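Local coordinates for protein phosphoethanolamine N-methyltransferase 1 (Haemonchus contortus, PDB 4KRG) that catalyses the S-adenosylmethionine-dependent N-methylation of phosphoethanolamine, probably on the way to phosphocholine in this nematode, at residues A[285-289]-A[290-294]; A[394-397]-A[398-402]. All coordinates share one frame; numbering follows the deposited sequence.

Contact 1. Residues A[285-289]-A[290-294]. With BOG (octyl beta-D-glucopyranoside), chain F.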
ATOM      1  N   ASN A 285       2.554  -2.090  30.725  1.00 26.75           N
ATOM      2  CA  ASN A 285       1.919  -2.744  31.864  1.00 30.53           C
ATOM      3  C   ASN A 285       0.740  -3.649  31.504  1.00 30.73           C
ATOM      4  O   ASN A 285      -0.002  -4.070  32.391  1.00 33.68           O
ATOM      5  CB  ASN A 285       1.495  -1.724  32.922  1.00 35.65           C
ATOM      6  CG  ASN A 285       1.653  -2.257  34.337  1.00 42.51           C
ATOM      7  OD1 ASN A 285       2.702  -2.800  34.696  1.00 45.04           O
ATOM      8  ND2 ASN A 285       0.605  -2.121  35.142  1.00 44.62           N
ATOM      9  N   ALA A 286       0.575  -3.956  30.215  1.00 25.93           N
ATOM     10  CA  ALA A 286      -0.514  -4.830  29.768  1.00 23.79           C
ATOM     11  C   ALA A 286      -0.065  -5.888  28.769  1.00 25.81           C
ATOM     12  O   ALA A 286      -0.744  -6.895  28.571  1.00 26.97           O
ATOM     13  CB  ALA A 286      -1.652  -4.020  29.187  1.00 21.66           C
ATOM     14  N   ILE A 287       1.070  -5.655  28.127  1.00 26.33           N
ATOM     15  CA  ILE A 287       1.602  -6.638  27.196  1.00 25.70           C
ATOM     16  C   ILE A 287       2.785  -7.370  27.823  1.00 26.25           C
ATOM     17  O   ILE A 287       3.751  -6.749  28.272  1.00 26.43           O
ATOM     18  CB  ILE A 287       2.035  -6.002  25.861  1.00 26.38           C
ATOM     19  CG1 ILE A 287       0.872  -5.241  25.221  1.00 25.22           C
ATOM     20  CG2 ILE A 287       2.557  -7.070  24.914  1.00 25.94           C
ATOM     21  CD1 ILE A 287       1.298  -4.372  24.048  1.00 24.45           C
ATOM     22  N   ASP A 288       2.687  -8.695  27.869  1.00 26.11           N
ATOM     23  CA  ASP A 288       3.753  -9.545  28.378  1.00 23.60           C
ATOM     24  C   ASP A 288       3.930 -10.698  27.407  1.00 22.95           C
ATOM     25  O   ASP A 288       3.264 -10.730  26.377  1.00 22.44           O
ATOM     26  CB  ASP A 288       3.407 -10.053  29.779  1.00 27.68           C
ATOM     27  CG  ASP A 288       1.988 -10.589  29.879  1.00 30.87           C
ATOM     28  OD1 ASP A 288       1.538 -11.276  28.944  1.00 31.33           O
ATOM     29  OD2 ASP A 288       1.314 -10.322  30.895  1.00 34.15           O
ATOM     30  N   ASP A 289       4.801 -11.650  27.727  1.00 28.07           N
ATOM     31  CA  ASP A 289       5.038 -12.775  26.818  1.00 31.55           C
ATOM     32  C   ASP A 289       3.945 -13.852  26.864  1.00 30.35           C
ATOM     33  O   ASP A 289       4.044 -14.870  26.185  1.00 33.51           O
ATOM     34  CB  ASP A 289       6.428 -13.392  27.028  1.00 36.21           C
ATOM     35  CG  ASP A 289       6.594 -14.008  28.400  1.00 43.65           C
ATOM     36  OD1 ASP A 289       6.031 -13.462  29.376  1.00 46.56           O
ATOM     37  OD2 ASP A 289       7.296 -15.039  28.501  1.00 45.07           O
ATOM     38  N   GLU A 290       2.906 -13.623  27.659  1.00 27.45           N
ATOM     39  CA  GLU A 290       1.695 -14.431  27.569  1.00 28.64           C
ATOM     40  C   GLU A 290       0.760 -13.849  26.505  1.00 28.45           C
ATOM     41  O   GLU A 290       0.037 -14.586  25.843  1.00 33.61           O
ATOM     42  CB  GLU A 290       0.989 -14.523  28.925  1.00 35.33           C
ATOM     43  CG  GLU A 290       1.634 -15.499  29.902  1.00 43.98           C
ATOM     44  CD  GLU A 290       1.422 -16.951  29.507  1.00 51.25           C
ATOM     45  OE1 GLU A 290       0.273 -17.318  29.174  1.00 53.17           O
ATOM     46  OE2 GLU A 290       2.404 -17.727  29.530  1.00 53.10           O
ATOM     47  N   VAL A 291       0.780 -12.527  26.345  1.00 21.34           N
ATOM     48  CA  VAL A 291       0.053 -11.881  25.255  1.00 20.50           C
ATOM     49  C   VAL A 291       0.790 -12.073  23.933  1.00 20.65           C
ATOM     50  O   VAL A 291       0.179 -12.400  22.913  1.00 21.06           O
ATOM     51  CB  VAL A 291      -0.145 -10.371  25.507  1.00 16.89           C
ATOM     52  CG1 VAL A 291      -0.778  -9.711  24.297  1.00 16.54           C
ATOM     53  CG2 VAL A 291      -0.998 -10.152  26.741  1.00 20.53           C
ATOM     54  N   VAL A 292       2.105 -11.872  23.962  1.00 21.71           N
ATOM     55  CA  VAL A 292       2.946 -11.983  22.772  1.00 20.25           C
ATOM     56  C   VAL A 292       4.053 -13.019  22.964  1.00 25.00           C
ATOM     57  O   VAL A 292       5.134 -12.697  23.451  1.00 27.79           O
ATOM     58  CB  VAL A 292       3.588 -10.632  22.418  1.00 17.09           C
ATOM     59  CG1 VAL A 292       4.316 -10.719  21.085  1.00 18.13           C
ATOM     60  CG2 VAL A 292       2.537  -9.561  22.343  1.00 17.26           C
ATOM     61  N   PRO A 293       3.782 -14.277  22.596  1.00 27.15           N
ATOM     62  CA  PRO A 293       4.833 -15.295  22.729  1.00 28.36           C
ATOM     63  C   PRO A 293       6.002 -15.015  21.782  1.00 25.35           C
ATOM     64  O   PRO A 293       5.823 -14.335  20.769  1.00 24.57           O
ATOM     65  CB  PRO A 293       4.121 -16.587  22.325  1.00 29.17           C
ATOM     66  CG  PRO A 293       2.661 -16.304  22.534  1.00 29.24           C
ATOM     67  CD  PRO A 293       2.500 -14.859  22.163  1.00 28.47           C
ATOM     68  N   LYS A 294       7.186 -15.524  22.110  1.00 23.23           N
ATOM     69  CA  LYS A 294       8.351 -15.307  21.258  1.00 21.87           C
ATOM     70  C   LYS A 294       8.123 -15.887  19.867  1.00 21.76           C
ATOM     71  O   LYS A 294       7.566 -16.977  19.725  1.00 26.74           O
ATOM     72  CB  LYS A 294       9.597 -15.921  21.883  1.00 23.42           C
ATOM     73  CG  LYS A 294       9.984 -15.288  23.207  1.00 27.45           C
ATOM     74  CD  LYS A 294      11.117 -16.048  23.857  1.00 34.66           C
ATOM     75  CE  LYS A 294      11.540 -15.405  25.152  1.00 38.83           C
ATOM     76  NZ  LYS A 294      12.517 -16.280  25.848  1.00 44.92           N
TER
HETATM   77  C1  BOG F 504      10.102  -7.682  27.604  1.00130.70           C
HETATM   78  O1  BOG F 504      10.167  -6.343  27.970  1.00130.37           O
HETATM   79  C2  BOG F 504      11.508  -8.235  27.463  1.00130.55           C
HETATM   80  O2  BOG F 504      12.149  -7.577  26.376  1.00130.10           O
HETATM   81  C3  BOG F 504      11.523  -9.709  27.238  1.00130.81           C
HETATM   82  O3  BOG F 504      12.906 -10.167  27.264  1.00131.09           O
HETATM   83  C4  BOG F 504      10.733 -10.448  28.266  1.00130.57           C
HETATM   84  O4  BOG F 504      10.636 -11.844  27.909  1.00130.53           O
HETATM   85  C5  BOG F 504       9.321  -9.898  28.400  1.00130.59           C
HETATM   86  O5  BOG F 504       9.305  -8.435  28.619  1.00130.83           O
HETATM   87  C6  BOG F 504       8.672 -10.556  29.538  1.00130.44           C
HETATM   88  O6  BOG F 504       7.516 -11.200  29.084  1.00130.08           O
HETATM   89  C1' BOG F 504       9.230  -5.516  27.273  1.00130.26           C
HETATM   90  C2' BOG F 504       9.486  -4.012  27.587  1.00 45.02           C
HETATM   91  C3' BOG F 504       8.351  -3.127  27.078  1.00 43.83           C
HETATM   92  C4' BOG F 504       7.889  -3.275  25.763  1.00 42.56           C
HETATM   93  C5' BOG F 504       6.398  -3.013  25.391  1.00 43.49           C
HETATM   94  C6' BOG F 504       6.257  -2.099  24.165  1.00 43.78           C
HETATM   95  C7' BOG F 504       4.793  -1.904  23.694  1.00 22.10           C
HETATM   96  C8' BOG F 504       4.699  -1.634  22.229  1.00 22.80           C
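The D288 carboxylate is flanked on both faces by the residues that follow it. E290 N and CB lie off one face, CB 3.3 Å from D288 OD1, while V291 CG2 lies off the other. At the OD1 end, V291 N donates a 3.0 Å bond to D288 OD1, nearly along the C-O axis; E290 N adds a weak second bond to the same oxygen. The small D288 chi1 of 47° tucks the carboxylate between its own N and carbonyl carbon, close to the amides it accepts from. The D289 carboxylate meets the octyl glucoside. There the sugar O6 donates to D289 OD1 at 2.7 Å and takes a weak bond from D289 N. Beneath the turn, I287 CG2 meets V292 CG2 at 3.6 Å, both valines and I287 facing a core that includes V403 and F321. D288 N is buried without a partner. The loop closes through V292 N, 2.9 Å from D288 O with an N-H...O angle of 166°. Side-chain and main-chain oxygens of one aspartate thus both bind amides further along, the signature of an Asx motif, here in the loop ahead of strand 297-302.

Contact 2. Residues A[394-397]-A[398-402]. With BOG (octyl beta-D-glucopyranoside), chain E.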
ATOM      1  N   SER A 394     -12.176 -14.106  13.181  1.00 20.56           N
ATOM      2  CA  SER A 394     -11.997 -14.914  11.981  1.00 20.81           C
ATOM      3  C   SER A 394     -10.559 -14.870  11.463  1.00 19.87           C
ATOM      4  O   SER A 394     -10.187 -15.672  10.604  1.00 19.86           O
ATOM      5  CB  SER A 394     -12.976 -14.495  10.880  1.00 21.73           C
ATOM      6  OG  SER A 394     -12.723 -13.170  10.457  1.00 21.18           O
ATOM      7  N   ILE A 395      -9.755 -13.941  11.983  1.00 17.37           N
ATOM      8  CA  ILE A 395      -8.324 -13.909  11.668  1.00 16.62           C
ATOM      9  C   ILE A 395      -7.438 -14.095  12.901  1.00 18.57           C
ATOM     10  O   ILE A 395      -6.232 -13.864  12.832  1.00 21.35           O
ATOM     11  CB  ILE A 395      -7.895 -12.622  10.917  1.00 19.33           C
ATOM     12  CG1 ILE A 395      -8.049 -11.390  11.805  1.00 18.22           C
ATOM     13  CG2 ILE A 395      -8.673 -12.452   9.628  1.00 17.49           C
ATOM     14  CD1 ILE A 395      -7.486 -10.124  11.172  1.00 17.22           C
HETATM   15  N   MSE A 396      -8.034 -14.518  14.018  1.00 18.63           N
HETATM   16  CA  MSE A 396      -7.287 -14.796  15.258  1.00 18.80           C
HETATM   17  C   MSE A 396      -7.228 -16.283  15.569  1.00 19.93           C
HETATM   18  O   MSE A 396      -8.200 -17.007  15.336  1.00 20.88           O
HETATM   19  CB  MSE A 396      -7.943 -14.114  16.462  1.00 17.02           C
HETATM   20  CG  MSE A 396      -7.818 -12.629  16.515  1.00 16.17           C
HETATM   21 SE   MSE A 396      -5.973 -12.011  16.733  1.00 31.63          SE
HETATM   22  CE  MSE A 396      -5.925 -10.958  15.109  1.00 18.92           C
ATOM     23  N   LYS A 397      -6.111 -16.743  16.129  1.00 19.74           N
ATOM     24  CA  LYS A 397      -6.047 -18.116  16.615  1.00 21.36           C
ATOM     25  C   LYS A 397      -7.024 -18.277  17.777  1.00 22.21           C
ATOM     26  O   LYS A 397      -7.449 -17.284  18.367  1.00 20.81           O
ATOM     27  CB  LYS A 397      -4.624 -18.485  17.037  1.00 23.34           C
ATOM     28  CG  LYS A 397      -3.654 -18.535  15.876  1.00 29.83           C
ATOM     29  CD  LYS A 397      -2.504 -19.498  16.116  1.00 32.89           C
ATOM     30  CE  LYS A 397      -1.385 -19.251  15.116  1.00 32.57           C
ATOM     31  NZ  LYS A 397      -0.116 -19.899  15.546  1.00 34.37           N
ATOM     32  N   PRO A 398      -7.417 -19.523  18.089  1.00 23.52           N
ATOM     33  CA  PRO A 398      -8.249 -19.707  19.280  1.00 26.18           C
ATOM     34  C   PRO A 398      -7.540 -19.153  20.507  1.00 25.85           C
ATOM     35  O   PRO A 398      -6.337 -19.374  20.650  1.00 27.21           O
ATOM     36  CB  PRO A 398      -8.360 -21.233  19.395  1.00 27.50           C
ATOM     37  CG  PRO A 398      -8.219 -21.720  17.990  1.00 26.52           C
ATOM     38  CD  PRO A 398      -7.243 -20.776  17.333  1.00 23.51           C
ATOM     39  N   GLU A 399      -8.271 -18.426  21.348  1.00 25.25           N
ATOM     40  CA  GLU A 399      -7.755 -17.885  22.610  1.00 26.36           C
ATOM     41  C   GLU A 399      -6.694 -16.799  22.453  1.00 24.71           C
ATOM     42  O   GLU A 399      -5.974 -16.503  23.400  1.00 25.47           O
ATOM     43  CB  GLU A 399      -7.217 -18.996  23.518  1.00 30.31           C
ATOM     44  CG  GLU A 399      -8.160 -20.174  23.701  1.00 38.02           C
ATOM     45  CD  GLU A 399      -7.717 -21.112  24.807  1.00 46.12           C
ATOM     46  OE1 GLU A 399      -6.649 -21.746  24.666  1.00 47.83           O
ATOM     47  OE2 GLU A 399      -8.432 -21.205  25.827  1.00 50.72           O
ATOM     48  N   ALA A 400      -6.592 -16.213  21.266  1.00 22.95           N
ATOM     49  CA  ALA A 400      -5.682 -15.096  21.061  1.00 20.87           C
ATOM     50  C   ALA A 400      -6.024 -14.012  22.077  1.00 20.81           C
ATOM     51  O   ALA A 400      -7.199 -13.769  22.352  1.00 22.01           O
ATOM     52  CB  ALA A 400      -5.818 -14.560  19.660  1.00 19.59           C
ATOM     53  N   LYS A 401      -5.003 -13.382  22.648  1.00 21.18           N
ATOM     54  CA  LYS A 401      -5.215 -12.323  23.629  1.00 21.23           C
ATOM     55  C   LYS A 401      -5.154 -10.971  22.946  1.00 22.26           C
ATOM     56  O   LYS A 401      -4.443 -10.798  21.958  1.00 19.52           O
ATOM     57  CB  LYS A 401      -4.157 -12.388  24.725  1.00 23.07           C
ATOM     58  CG  LYS A 401      -4.183 -13.669  25.540  1.00 25.33           C
ATOM     59  CD  LYS A 401      -3.030 -13.719  26.529  1.00 28.11           C
ATOM     60  CE  LYS A 401      -2.849 -15.120  27.076  1.00 30.97           C
ATOM     61  NZ  LYS A 401      -4.131 -15.639  27.602  1.00 34.64           N
ATOM     62  N   VAL A 402      -5.905 -10.009  23.467  1.00 21.93           N
ATOM     63  CA  VAL A 402      -5.899  -8.668  22.904  1.00 20.29           C
ATOM     64  C   VAL A 402      -5.593  -7.652  23.997  1.00 20.03           C
ATOM     65  O   VAL A 402      -5.815  -7.909  25.181  1.00 19.70           O
ATOM     66  CB  VAL A 402      -7.238  -8.319  22.223  1.00 20.56           C
ATOM     67  CG1 VAL A 402      -7.632  -9.403  21.232  1.00 20.33           C
ATOM     68  CG2 VAL A 402      -8.334  -8.137  23.264  1.00 21.71           C
TER
HETATM   69  C1  BOG E 503      -0.061 -16.681  10.652  1.00 18.49           C
HETATM   70  O1  BOG E 503      -0.012 -15.765   9.620  1.00 18.22           O
HETATM   71  C2  BOG E 503      -0.398 -18.066  10.136  1.00 18.14           C
HETATM   72  O2  BOG E 503      -1.708 -18.040   9.592  1.00 19.41           O
HETATM   73  C3  BOG E 503      -0.335 -19.064  11.242  1.00 21.18           C
HETATM   74  O3  BOG E 503      -0.596 -20.395  10.716  1.00 24.13           O
HETATM   75  C4  BOG E 503       0.989 -19.039  11.934  1.00 21.53           C
HETATM   76  O4  BOG E 503       0.998 -19.957  13.045  1.00 22.18           O
HETATM   77  C5  BOG E 503       1.305 -17.639  12.440  1.00 19.98           C
HETATM   78  O5  BOG E 503       1.256 -16.670  11.335  1.00 18.40           O
HETATM   79  C6  BOG E 503       2.641 -17.589  13.037  1.00 19.16           C
HETATM   80  O6  BOG E 503       2.546 -16.884  14.234  1.00 24.76           O
HETATM   81  C1' BOG E 503      -0.436 -14.463  10.020  1.00 16.56           C
HETATM   82  C2' BOG E 503      -0.382 -13.547   8.769  1.00 17.13           C
HETATM   83  C3' BOG E 503       0.999 -13.532   8.135  1.00 16.51           C
HETATM   84  C4' BOG E 503       1.726 -12.340   8.062  1.00 16.44           C
HETATM   85  C5' BOG E 503       3.278 -12.406   8.135  1.00 30.34           C
HETATM   86  C6' BOG E 503       3.959 -11.056   7.879  1.00 29.96           C
HETATM   87  C7' BOG E 503       4.227 -10.240   9.167  1.00 31.31           C
HETATM   88  C8' BOG E 503       5.682 -10.183   9.488  1.00 30.69           C
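M396 and A400 meet on the inner side of a tight turn: the methyl of A400 rests 3.9 Å from M396 CB and equally far from M396 SE, the selenium of the selenomethionine used for labelling. With CG beside the backbone N (chi1 -71°) and bends at chi2 and chi3, the M396 chain passes the A400 methyl with CB and SE and then leads away from the turn with CE. F372, Y299 and L466 pack round this side chain.

Between the two residues the backbone makes a type II beta turn, K397 to A400. P398 occupies its first corner, and E399 takes the left-handed conformation at the second, with phi 67°. A400 N closes the turn on K397 O at 3.2 Å; the donor sits well above the carbonyl plane, 50° out of it. The turn delivers the chain into strand 400-408, which in the class I methyltransferase-like order of this half lies between strands 372-378 and 458-465.

K397 behaves quite differently from M396. Its CB is tight against P398 CD at 3.5 Å, but beyond CG the chain runs extended and leaves the turn. NZ ends 2.7 Å from O4 of an octyl glucoside, to which it donates a hydrogen bond, and it also forms a salt bridge with D373.

Contacts 1 and 2 sit about 14 Å apart, centre to centre, in the C-terminal half of the chain, and K401 joins them. Its aliphatic chain leaves strand 400-408 just after the turn of 398-402 and packs against E290 and V291, with K401 CE 3.2 Å from E290 O and K401 CD 3.8 Å from V291 CA. Contact 1 leads into strand 297-302, and Y299 of that strand touches M396 in contact 2. Each site holds its own octyl glucoside. S-adenosylhomocysteine and phosphoethanolamine bind instead in the N-terminal half, among residues 13 to 186, so neither contact forms part of that active site.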